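Long-range contact in alpha-1,2-mannosidase (Bacteroides thetaiotaomicron, PDB 2WW2), which is a calcium-dependent inverting alpha-mannosidase of glycoside hydrolase family 92 and probably removes mannose from alpha-1,2-linked mannosides: residues 593-605 / 720-734. Sequence-based numbering, arbitrary orientation.
Sequences LYDYIGQPWKTQY and PNQQRGTQPADFPYS
Pro-732 lies over one face of the Tyr-596 ring, its CG 3.6 Å from the ring centroid in a CH-pi contact, while the carbonyl O of Tyr-733 meets the ring edge, 3.4 Å from Tyr-596 CE1. The compact, puckered proline sets CG and CB against the phenol, so this buried end is tight. Next to it, the Phe-731 ring is clamped: Tyr-596 O sits over one face and Gln-727 O over the other. Gly-598, close beside that ring, suits its backbone angles, at which a CB would jam against the carbonyl O of Ile-597; Gly-725 makes way for the Pro-600 ring, whose CG lies 3.5 Å from Arg-724 O.

Toward the partly exposed end, the broad indole of Trp-601 is sandwiched between Gln-599 CB and Gln-722 CG, the latter 3.6 Å from the six-membered ring centroid, and Thr-726 CG2 touches its edge. With an alanine here, Gln-722 CG would probably lose the face it lies on, opening a gap between helix and loop. The Gln-722 amide hydrogen-bonds Ser-59 N and Thr-57 O of the second subunit. Gln-604, though buried, joins the loop more loosely: one water links NE2 to Arg-724 NH1, another OE1 to Asn-721 N. Gln-604 OE1 also accepts from Ile-686 N; Arg-724 has its strongest polar partner in Phe-696.

The loop following strand 710-717 thus packs on the 595-598 turn and the start of helix 600-613; Gln-599 and Lys-602 touch helix 540-551, Gln-604 and Pro-720 strand 685-691.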
ATOM      1  N   LEU A 593      -6.092 -25.807   0.255  1.00 10.06           N
ATOM      2  CA  LEU A 593      -4.962 -26.497   0.906  1.00 10.86           C
ATOM      3  C   LEU A 593      -5.249 -26.823   2.377  1.00 11.12           C
ATOM      4  O   LEU A 593      -4.656 -27.735   2.937  1.00 11.40           O
ATOM      5  CB  LEU A 593      -3.656 -25.709   0.746  1.00 10.93           C
ATOM      6  CG  LEU A 593      -3.070 -25.698  -0.675  1.00 12.22           C
ATOM      7  CD1 LEU A 593      -1.879 -24.720  -0.793  1.00 11.92           C
ATOM      8  CD2 LEU A 593      -2.638 -27.084  -1.070  1.00 12.39           C
ATOM      9  N   TYR A 594      -6.158 -26.089   3.009  1.00 11.50           N
ATOM     10  CA  TYR A 594      -6.524 -26.431   4.385  1.00 11.61           C
ATOM     11  C   TYR A 594      -7.066 -27.861   4.492  1.00 11.63           C
ATOM     12  O   TYR A 594      -6.995 -28.447   5.563  1.00 12.22           O
ATOM     13  CB  TYR A 594      -7.555 -25.486   4.952  1.00 11.54           C
ATOM     14  CG  TYR A 594      -7.134 -24.029   5.104  1.00 12.55           C
ATOM     15  CD1 TYR A 594      -6.349 -23.612   6.180  1.00 13.52           C
ATOM     16  CD2 TYR A 594      -7.594 -23.066   4.220  1.00 12.85           C
ATOM     17  CE1 TYR A 594      -6.014 -22.272   6.350  1.00 12.68           C
ATOM     18  CE2 TYR A 594      -7.252 -21.714   4.367  1.00 13.87           C
ATOM     19  CZ  TYR A 594      -6.466 -21.329   5.430  1.00 15.68           C
ATOM     20  OH  TYR A 594      -6.145 -19.995   5.581  1.00 15.26           O
ATOM     21  N   ASP A 595      -7.602 -28.399   3.394  1.00 10.98           N
ATOM     22  CA  ASP A 595      -8.131 -29.781   3.344  1.00 10.50           C
ATOM     23  C   ASP A 595      -7.050 -30.829   3.552  1.00 10.84           C
ATOM     24  O   ASP A 595      -7.352 -31.980   3.891  1.00 10.36           O
ATOM     25  CB  ASP A 595      -8.763 -30.088   1.982  1.00 10.15           C
ATOM     26  CG  ASP A 595     -10.194 -29.563   1.828  1.00 10.46           C
ATOM     27  OD1 ASP A 595     -10.837 -29.175   2.821  1.00 10.02           O
ATOM     28  OD2 ASP A 595     -10.700 -29.580   0.677  1.00 10.19           O
ATOM     29  N   TYR A 596      -5.798 -30.444   3.305  1.00 11.08           N
ATOM     30  CA  TYR A 596      -4.659 -31.367   3.321  1.00 10.74           C
ATOM     31  C   TYR A 596      -3.909 -31.352   4.651  1.00 10.82           C
ATOM     32  O   TYR A 596      -3.051 -32.206   4.911  1.00  9.75           O
ATOM     33  CB  TYR A 596      -3.672 -31.011   2.184  1.00 11.07           C
ATOM     34  CG  TYR A 596      -4.255 -31.198   0.797  1.00 10.78           C
ATOM     35  CD1 TYR A 596      -3.823 -32.241  -0.028  1.00  8.97           C
ATOM     36  CD2 TYR A 596      -5.245 -30.345   0.322  1.00  8.09           C
ATOM     37  CE1 TYR A 596      -4.368 -32.429  -1.295  1.00  9.26           C
ATOM     38  CE2 TYR A 596      -5.804 -30.523  -0.940  1.00 10.24           C
ATOM     39  CZ  TYR A 596      -5.358 -31.570  -1.742  1.00  9.42           C
ATOM     40  OH  TYR A 596      -5.928 -31.743  -2.981  1.00 11.98           O
ATOM     41  N   ILE A 597      -4.212 -30.361   5.486  1.00 10.95           N
ATOM     42  CA  ILE A 597      -3.431 -30.142   6.686  1.00 11.57           C
ATOM     43  C   ILE A 597      -4.320 -29.969   7.913  1.00 11.86           C
ATOM     44  O   ILE A 597      -3.897 -29.379   8.900  1.00 12.20           O
ATOM     45  CB  ILE A 597      -2.481 -28.924   6.514  1.00 11.39           C
ATOM     46  CG1 ILE A 597      -3.274 -27.641   6.282  1.00 12.33           C
ATOM     47  CG2 ILE A 597      -1.580 -29.138   5.328  1.00 11.03           C
ATOM     48  CD1 ILE A 597      -2.433 -26.506   5.742  1.00 13.05           C
ATOM     49  N   GLY A 598      -5.565 -30.437   7.822  1.00 11.91           N
ATOM     50  CA  GLY A 598      -6.384 -30.662   9.010  1.00 11.60           C
ATOM     51  C   GLY A 598      -7.371 -29.601   9.438  1.00 12.02           C
ATOM     52  O   GLY A 598      -7.947 -29.699  10.521  1.00 11.69           O
ATOM     53  N   GLN A 599      -7.597 -28.586   8.612  1.00 11.83           N
ATOM     54  CA  GLN A 599      -8.575 -27.573   8.999  1.00 12.04           C
ATOM     55  C   GLN A 599      -9.524 -27.223   7.855  1.00 11.66           C
ATOM     56  O   GLN A 599      -9.528 -26.083   7.379  1.00 12.00           O
ATOM     57  CB  GLN A 599      -7.868 -26.321   9.521  1.00 12.30           C
ATOM     58  CG  GLN A 599      -6.910 -26.593  10.699  1.00 14.33           C
ATOM     59  CD  GLN A 599      -6.435 -25.313  11.362  1.00 18.62           C
ATOM     60  OE1 GLN A 599      -6.418 -24.246  10.742  1.00 20.20           O
ATOM     61  NE2 GLN A 599      -6.036 -25.413  12.627  1.00 19.12           N
ATOM     62  N   PRO A 600     -10.328 -28.204   7.411  1.00 11.17           N
ATOM     63  CA  PRO A 600     -11.229 -28.014   6.263  1.00 11.37           C
ATOM     64  C   PRO A 600     -12.216 -26.866   6.462  1.00 11.37           C
ATOM     65  O   PRO A 600     -12.703 -26.295   5.486  1.00 10.99           O
ATOM     66  CB  PRO A 600     -11.967 -29.371   6.137  1.00 11.05           C
ATOM     67  CG  PRO A 600     -11.679 -30.100   7.402  1.00 11.18           C
ATOM     68  CD  PRO A 600     -10.361 -29.585   7.923  1.00 11.46           C
ATOM     69  N   TRP A 601     -12.506 -26.523   7.715  1.00 11.19           N
ATOM     70  CA  TRP A 601     -13.469 -25.452   7.976  1.00 11.56           C
ATOM     71  C   TRP A 601     -12.985 -24.106   7.458  1.00 11.75           C
ATOM     72  O   TRP A 601     -13.795 -23.273   7.073  1.00 11.57           O
ATOM     73  CB  TRP A 601     -13.859 -25.362   9.463  1.00 11.85           C
ATOM     74  CG  TRP A 601     -12.711 -25.143  10.423  1.00 12.24           C
ATOM     75  CD1 TRP A 601     -12.232 -23.947  10.879  1.00 14.14           C
ATOM     76  CD2 TRP A 601     -11.933 -26.159  11.068  1.00 13.98           C
ATOM     77  NE1 TRP A 601     -11.184 -24.155  11.750  1.00 14.12           N
ATOM     78  CE2 TRP A 601     -10.985 -25.506  11.887  1.00 14.04           C
ATOM     79  CE3 TRP A 601     -11.939 -27.557  11.023  1.00 12.99           C
ATOM     80  CZ2 TRP A 601     -10.055 -26.205  12.660  1.00 14.30           C
ATOM     81  CZ3 TRP A 601     -11.011 -28.253  11.803  1.00 14.48           C
ATOM     82  CH2 TRP A 601     -10.085 -27.573  12.606  1.00 14.27           C
ATOM     83  N   LYS A 602     -11.668 -23.903   7.437  1.00 11.37           N
ATOM     84  CA  LYS A 602     -11.104 -22.680   6.877  1.00 11.89           C
ATOM     85  C   LYS A 602     -11.261 -22.601   5.342  1.00 11.46           C
ATOM     86  O   LYS A 602     -11.529 -21.542   4.800  1.00 11.73           O
ATOM     87  CB  LYS A 602      -9.648 -22.514   7.319  1.00 11.26           C
ATOM     88  CG  LYS A 602      -9.517 -22.247   8.839  1.00 12.27           C
ATOM     89  CD  LYS A 602      -8.049 -21.938   9.234  1.00 13.00           C
ATOM     90  CE  LYS A 602      -7.915 -21.498  10.697  1.00 13.93           C
ATOM     91  NZ  LYS A 602      -6.460 -21.408  11.033  1.00 14.01           N
ATOM     92  N   THR A 603     -11.097 -23.732   4.660  1.00 11.66           N
ATOM     93  CA  THR A 603     -11.415 -23.842   3.240  1.00 11.43           C
ATOM     94  C   THR A 603     -12.869 -23.452   3.023  1.00 11.91           C
ATOM     95  O   THR A 603     -13.176 -22.630   2.162  1.00 12.55           O
ATOM     96  CB  THR A 603     -11.188 -25.302   2.733  1.00 11.95           C
ATOM     97  OG1 THR A 603      -9.782 -25.558   2.642  1.00 12.18           O
ATOM     98  CG2 THR A 603     -11.817 -25.500   1.361  1.00 12.16           C
ATOM     99  N   GLN A 604     -13.752 -23.997   3.855  1.00 11.46           N
ATOM    100  CA  GLN A 604     -15.177 -23.761   3.714  1.00 11.39           C
ATOM    101  C   GLN A 604     -15.505 -22.269   3.886  1.00 12.15           C
ATOM    102  O   GLN A 604     -16.256 -21.689   3.086  1.00 11.92           O
ATOM    103  CB  GLN A 604     -15.944 -24.601   4.736  1.00 11.35           C
ATOM    104  CG  GLN A 604     -15.906 -26.106   4.445  1.00  9.87           C
ATOM    105  CD  GLN A 604     -16.048 -26.967   5.706  1.00 10.35           C
ATOM    106  OE1 GLN A 604     -16.620 -26.544   6.723  1.00  9.09           O
ATOM    107  NE2 GLN A 604     -15.522 -28.187   5.640  1.00  9.53           N
ATOM    108  N   TYR A 605     -14.944 -21.648   4.921  1.00 12.26           N
ATOM    109  CA  TYR A 605     -15.224 -20.234   5.175  1.00 12.89           C
ATOM    110  C   TYR A 605     -14.714 -19.340   4.046  1.00 13.13           C
ATOM    111  O   TYR A 605     -15.473 -18.537   3.498  1.00 13.30           O
ATOM    112  CB  TYR A 605     -14.623 -19.758   6.504  1.00 13.41           C
ATOM    113  CG  TYR A 605     -14.776 -18.271   6.676  1.00 15.26           C
ATOM    114  CD1 TYR A 605     -15.985 -17.723   7.099  1.00 17.26           C
ATOM    115  CD2 TYR A 605     -13.738 -17.411   6.354  1.00 18.22           C
ATOM    116  CE1 TYR A 605     -16.142 -16.346   7.240  1.00 21.89           C
ATOM    117  CE2 TYR A 605     -13.883 -16.032   6.479  1.00 21.53           C
ATOM    118  CZ  TYR A 605     -15.083 -15.509   6.920  1.00 23.33           C
ATOM    119  OH  TYR A 605     -15.214 -14.143   7.040  1.00 27.27           O
ATOM    120  N   PRO A 720     -18.110 -23.761  12.660  1.00 12.38           N
ATOM    121  CA  PRO A 720     -17.308 -24.853  12.104  1.00 12.67           C
ATOM    122  C   PRO A 720     -17.374 -26.065  13.003  1.00 13.23           C
ATOM    123  O   PRO A 720     -17.566 -25.915  14.219  1.00 13.69           O
ATOM    124  CB  PRO A 720     -15.890 -24.291  12.108  1.00 12.41           C
ATOM    125  CG  PRO A 720     -15.916 -23.204  13.165  1.00 14.07           C
ATOM    126  CD  PRO A 720     -17.293 -22.607  13.061  1.00 12.36           C
ATOM    127  N   ASN A 721     -17.245 -27.252  12.416  1.00 13.42           N
ATOM    128  CA  ASN A 721     -17.113 -28.473  13.189  1.00 14.06           C
ATOM    129  C   ASN A 721     -15.648 -28.879  13.226  1.00 14.26           C
ATOM    130  O   ASN A 721     -15.139 -29.478  12.275  1.00 14.50           O
ATOM    131  CB  ASN A 721     -17.942 -29.605  12.587  1.00 14.25           C
ATOM    132  CG  ASN A 721     -17.821 -30.906  13.389  1.00 15.28           C
ATOM    133  OD1 ASN A 721     -17.036 -30.996  14.331  1.00 16.98           O
ATOM    134  ND2 ASN A 721     -18.596 -31.916  13.011  1.00 14.94           N
ATOM    135  N   GLN A 722     -14.974 -28.558  14.328  1.00 13.84           N
ATOM    136  CA  GLN A 722     -13.529 -28.739  14.400  1.00 14.16           C
ATOM    137  C   GLN A 722     -13.105 -30.175  14.656  1.00 13.94           C
ATOM    138  O   GLN A 722     -11.912 -30.452  14.755  1.00 13.97           O
ATOM    139  CB  GLN A 722     -12.909 -27.777  15.425  1.00 14.02           C
ATOM    140  CG  GLN A 722     -12.880 -26.347  14.899  1.00 15.81           C
ATOM    141  CD  GLN A 722     -12.521 -25.326  15.943  1.00 16.84           C
ATOM    142  OE1 GLN A 722     -11.957 -25.652  16.978  1.00 20.07           O
ATOM    143  NE2 GLN A 722     -12.842 -24.079  15.674  1.00 18.99           N
ATOM    144  N   GLN A 723     -14.077 -31.076  14.775  1.00 14.06           N
ATOM    145  CA  GLN A 723     -13.775 -32.499  14.955  1.00 15.07           C
ATOM    146  C   GLN A 723     -13.890 -33.276  13.662  1.00 14.92           C
ATOM    147  O   GLN A 723     -13.728 -34.493  13.668  1.00 15.65           O
ATOM    148  CB  GLN A 723     -14.719 -33.157  15.961  1.00 15.47           C
ATOM    149  CG  GLN A 723     -14.971 -32.366  17.222  1.00 18.02           C
ATOM    150  CD  GLN A 723     -15.428 -33.230  18.363  1.00 21.40           C
ATOM    151  OE1 GLN A 723     -16.576 -33.138  18.798  1.00 23.01           O
ATOM    152  NE2 GLN A 723     -14.531 -34.086  18.863  1.00 23.11           N
ATOM    153  N   ARG A 724     -14.220 -32.599  12.564  1.00 13.85           N
ATOM    154  CA  ARG A 724     -14.470 -33.307  11.311  1.00 13.30           C
ATOM    155  C   ARG A 724     -13.378 -33.034  10.290  1.00 13.08           C
ATOM    156  O   ARG A 724     -12.996 -31.888  10.068  1.00 13.43           O
ATOM    157  CB  ARG A 724     -15.833 -32.888  10.724  1.00 13.68           C
ATOM    158  CG  ARG A 724     -16.098 -33.463   9.368  1.00 12.75           C
ATOM    159  CD  ARG A 724     -17.472 -33.089   8.802  1.00 12.26           C
ATOM    160  NE  ARG A 724     -17.648 -33.861   7.577  1.00 10.71           N
ATOM    161  CZ  ARG A 724     -17.057 -33.562   6.430  1.00 11.72           C
ATOM    162  NH1 ARG A 724     -16.329 -32.463   6.346  1.00 11.81           N
ATOM    163  NH2 ARG A 724     -17.211 -34.351   5.369  1.00 11.64           N
ATOM    164  N   GLY A 725     -12.887 -34.085   9.647  1.00 12.58           N
ATOM    165  CA  GLY A 725     -11.936 -33.916   8.554  1.00 12.05           C
ATOM    166  C   GLY A 725     -10.531 -33.571   9.006  1.00 12.45           C
ATOM    167  O   GLY A 725      -9.760 -32.983   8.246  1.00 11.32           O
ATOM    168  N   THR A 726     -10.185 -33.952  10.237  1.00 12.38           N
ATOM    169  CA  THR A 726      -8.900 -33.564  10.822  1.00 13.52           C
ATOM    170  C   THR A 726      -7.876 -34.703  10.863  1.00 14.16           C
ATOM    171  O   THR A 726      -6.731 -34.495  11.244  1.00 14.58           O
ATOM    172  CB  THR A 726      -9.090 -33.044  12.263  1.00 13.90           C
ATOM    173  OG1 THR A 726      -9.641 -34.096  13.059  1.00 14.57           O
ATOM    174  CG2 THR A 726     -10.048 -31.857  12.281  1.00 13.76           C
ATOM    175  N   GLN A 727      -8.274 -35.903  10.461  1.00 14.34           N
ATOM    176  CA  GLN A 727      -7.379 -37.060  10.548  1.00 15.10           C
ATOM    177  C   GLN A 727      -6.577 -37.308   9.266  1.00 14.83           C
ATOM    178  O   GLN A 727      -7.009 -36.951   8.188  1.00 14.53           O
ATOM    179  CB  GLN A 727      -8.192 -38.310  10.886  1.00 15.61           C
ATOM    180  CG  GLN A 727      -8.957 -38.182  12.185  1.00 17.68           C
ATOM    181  CD  GLN A 727      -8.021 -37.886  13.342  1.00 20.73           C
ATOM    182  OE1 GLN A 727      -7.116 -38.670  13.627  1.00 21.36           O
ATOM    183  NE2 GLN A 727      -8.221 -36.742  14.000  1.00 20.51           N
ATOM    184  N   PRO A 728      -5.406 -37.956   9.382  1.00 14.79           N
ATOM    185  CA  PRO A 728      -4.609 -38.233   8.182  1.00 14.54           C
ATOM    186  C   PRO A 728      -5.368 -39.021   7.118  1.00 14.19           C
ATOM    187  O   PRO A 728      -5.136 -38.820   5.929  1.00 14.25           O
ATOM    188  CB  PRO A 728      -3.414 -39.037   8.725  1.00 14.47           C
ATOM    189  CG  PRO A 728      -3.283 -38.554  10.154  1.00 15.54           C
ATOM    190  CD  PRO A 728      -4.713 -38.364  10.618  1.00 14.71           C
ATOM    191  N   ALA A 729      -6.280 -39.897   7.524  1.00 13.66           N
ATOM    192  CA  ALA A 729      -7.071 -40.637   6.549  1.00 13.82           C
ATOM    193  C   ALA A 729      -8.005 -39.731   5.760  1.00 13.57           C
ATOM    194  O   ALA A 729      -8.503 -40.127   4.713  1.00 13.50           O
ATOM    195  CB  ALA A 729      -7.875 -41.733   7.223  1.00 14.20           C
ATOM    196  N   ASP A 730      -8.265 -38.528   6.269  1.00 13.11           N
ATOM    197  CA  ASP A 730      -9.204 -37.629   5.609  1.00 12.60           C
ATOM    198  C   ASP A 730      -8.548 -36.755   4.531  1.00 12.40           C
ATOM    199  O   ASP A 730      -9.251 -36.109   3.752  1.00 11.86           O
ATOM    200  CB  ASP A 730      -9.898 -36.719   6.633  1.00 13.21           C
ATOM    201  CG  ASP A 730     -10.650 -37.503   7.694  1.00 14.59           C
ATOM    202  OD1 ASP A 730     -11.228 -38.561   7.362  1.00 14.84           O
ATOM    203  OD2 ASP A 730     -10.661 -37.050   8.860  1.00 17.06           O
ATOM    204  N   PHE A 731      -7.217 -36.722   4.494  1.00 11.68           N
ATOM    205  CA  PHE A 731      -6.495 -35.796   3.608  1.00 11.75           C
ATOM    206  C   PHE A 731      -6.331 -36.344   2.187  1.00 11.88           C
ATOM    207  O   PHE A 731      -6.121 -37.547   1.998  1.00 11.86           O
ATOM    208  CB  PHE A 731      -5.109 -35.420   4.173  1.00 11.47           C
ATOM    209  CG  PHE A 731      -5.127 -34.937   5.605  1.00 12.72           C
ATOM    210  CD1 PHE A 731      -6.259 -34.342   6.149  1.00 11.99           C
ATOM    211  CD2 PHE A 731      -3.995 -35.065   6.399  1.00 12.41           C
ATOM    212  CE1 PHE A 731      -6.267 -33.912   7.464  1.00 12.04           C
ATOM    213  CE2 PHE A 731      -3.989 -34.627   7.704  1.00 12.84           C
ATOM    214  CZ  PHE A 731      -5.121 -34.049   8.240  1.00 13.55           C
ATOM    215  N   PRO A 732      -6.385 -35.462   1.179  1.00 11.17           N
ATOM    216  CA  PRO A 732      -6.163 -35.916  -0.194  1.00 11.07           C
ATOM    217  C   PRO A 732      -4.688 -36.205  -0.475  1.00 11.17           C
ATOM    218  O   PRO A 732      -3.845 -36.165   0.444  1.00 11.06           O
ATOM    219  CB  PRO A 732      -6.679 -34.743  -1.053  1.00 10.73           C
ATOM    220  CG  PRO A 732      -7.422 -33.843  -0.087  1.00 11.24           C
ATOM    221  CD  PRO A 732      -6.755 -34.042   1.232  1.00 11.98           C
ATOM    222  N   TYR A 733      -4.380 -36.521  -1.733  1.00 10.58           N
ATOM    223  CA  TYR A 733      -3.060 -37.006  -2.120  1.00 10.28           C
ATOM    224  C   TYR A 733      -1.914 -36.004  -1.930  1.00 10.10           C
ATOM    225  O   TYR A 733      -2.066 -34.815  -2.173  1.00 10.54           O
ATOM    226  CB  TYR A 733      -3.101 -37.433  -3.594  1.00 10.14           C
ATOM    227  CG  TYR A 733      -1.758 -37.808  -4.198  1.00 10.06           C
ATOM    228  CD1 TYR A 733      -1.269 -39.106  -4.095  1.00  9.89           C
ATOM    229  CD2 TYR A 733      -1.003 -36.874  -4.902  1.00  9.12           C
ATOM    230  CE1 TYR A 733      -0.073 -39.463  -4.651  1.00  8.39           C
ATOM    231  CE2 TYR A 733       0.208 -37.217  -5.456  1.00  9.25           C
ATOM    232  CZ  TYR A 733       0.660 -38.523  -5.335  1.00  8.07           C
ATOM    233  OH  TYR A 733       1.839 -38.893  -5.885  1.00  5.58           O
ATOM    234  N   SER A 734      -0.762 -36.500  -1.502  1.00  9.76           N
ATOM    235  CA  SER A 734       0.484 -35.764  -1.679  1.00 10.01           C
ATOM    236  C   SER A 734       1.524 -36.760  -2.119  1.00 10.68           C
ATOM    237  O   SER A 734       1.544 -37.895  -1.637  1.00 10.55           O
ATOM    238  CB  SER A 734       0.969 -35.109  -0.379  1.00  9.21           C
ATOM    239  OG  SER A 734       0.173 -33.992  -0.032  1.00  9.19           O
TER
HETATM  240  O   HOH W   1     -16.284 -30.076   7.789  1.00 10.68           O
HETATM  241  O   HOH W   2     -17.122 -27.282   9.472  1.00 12.52           O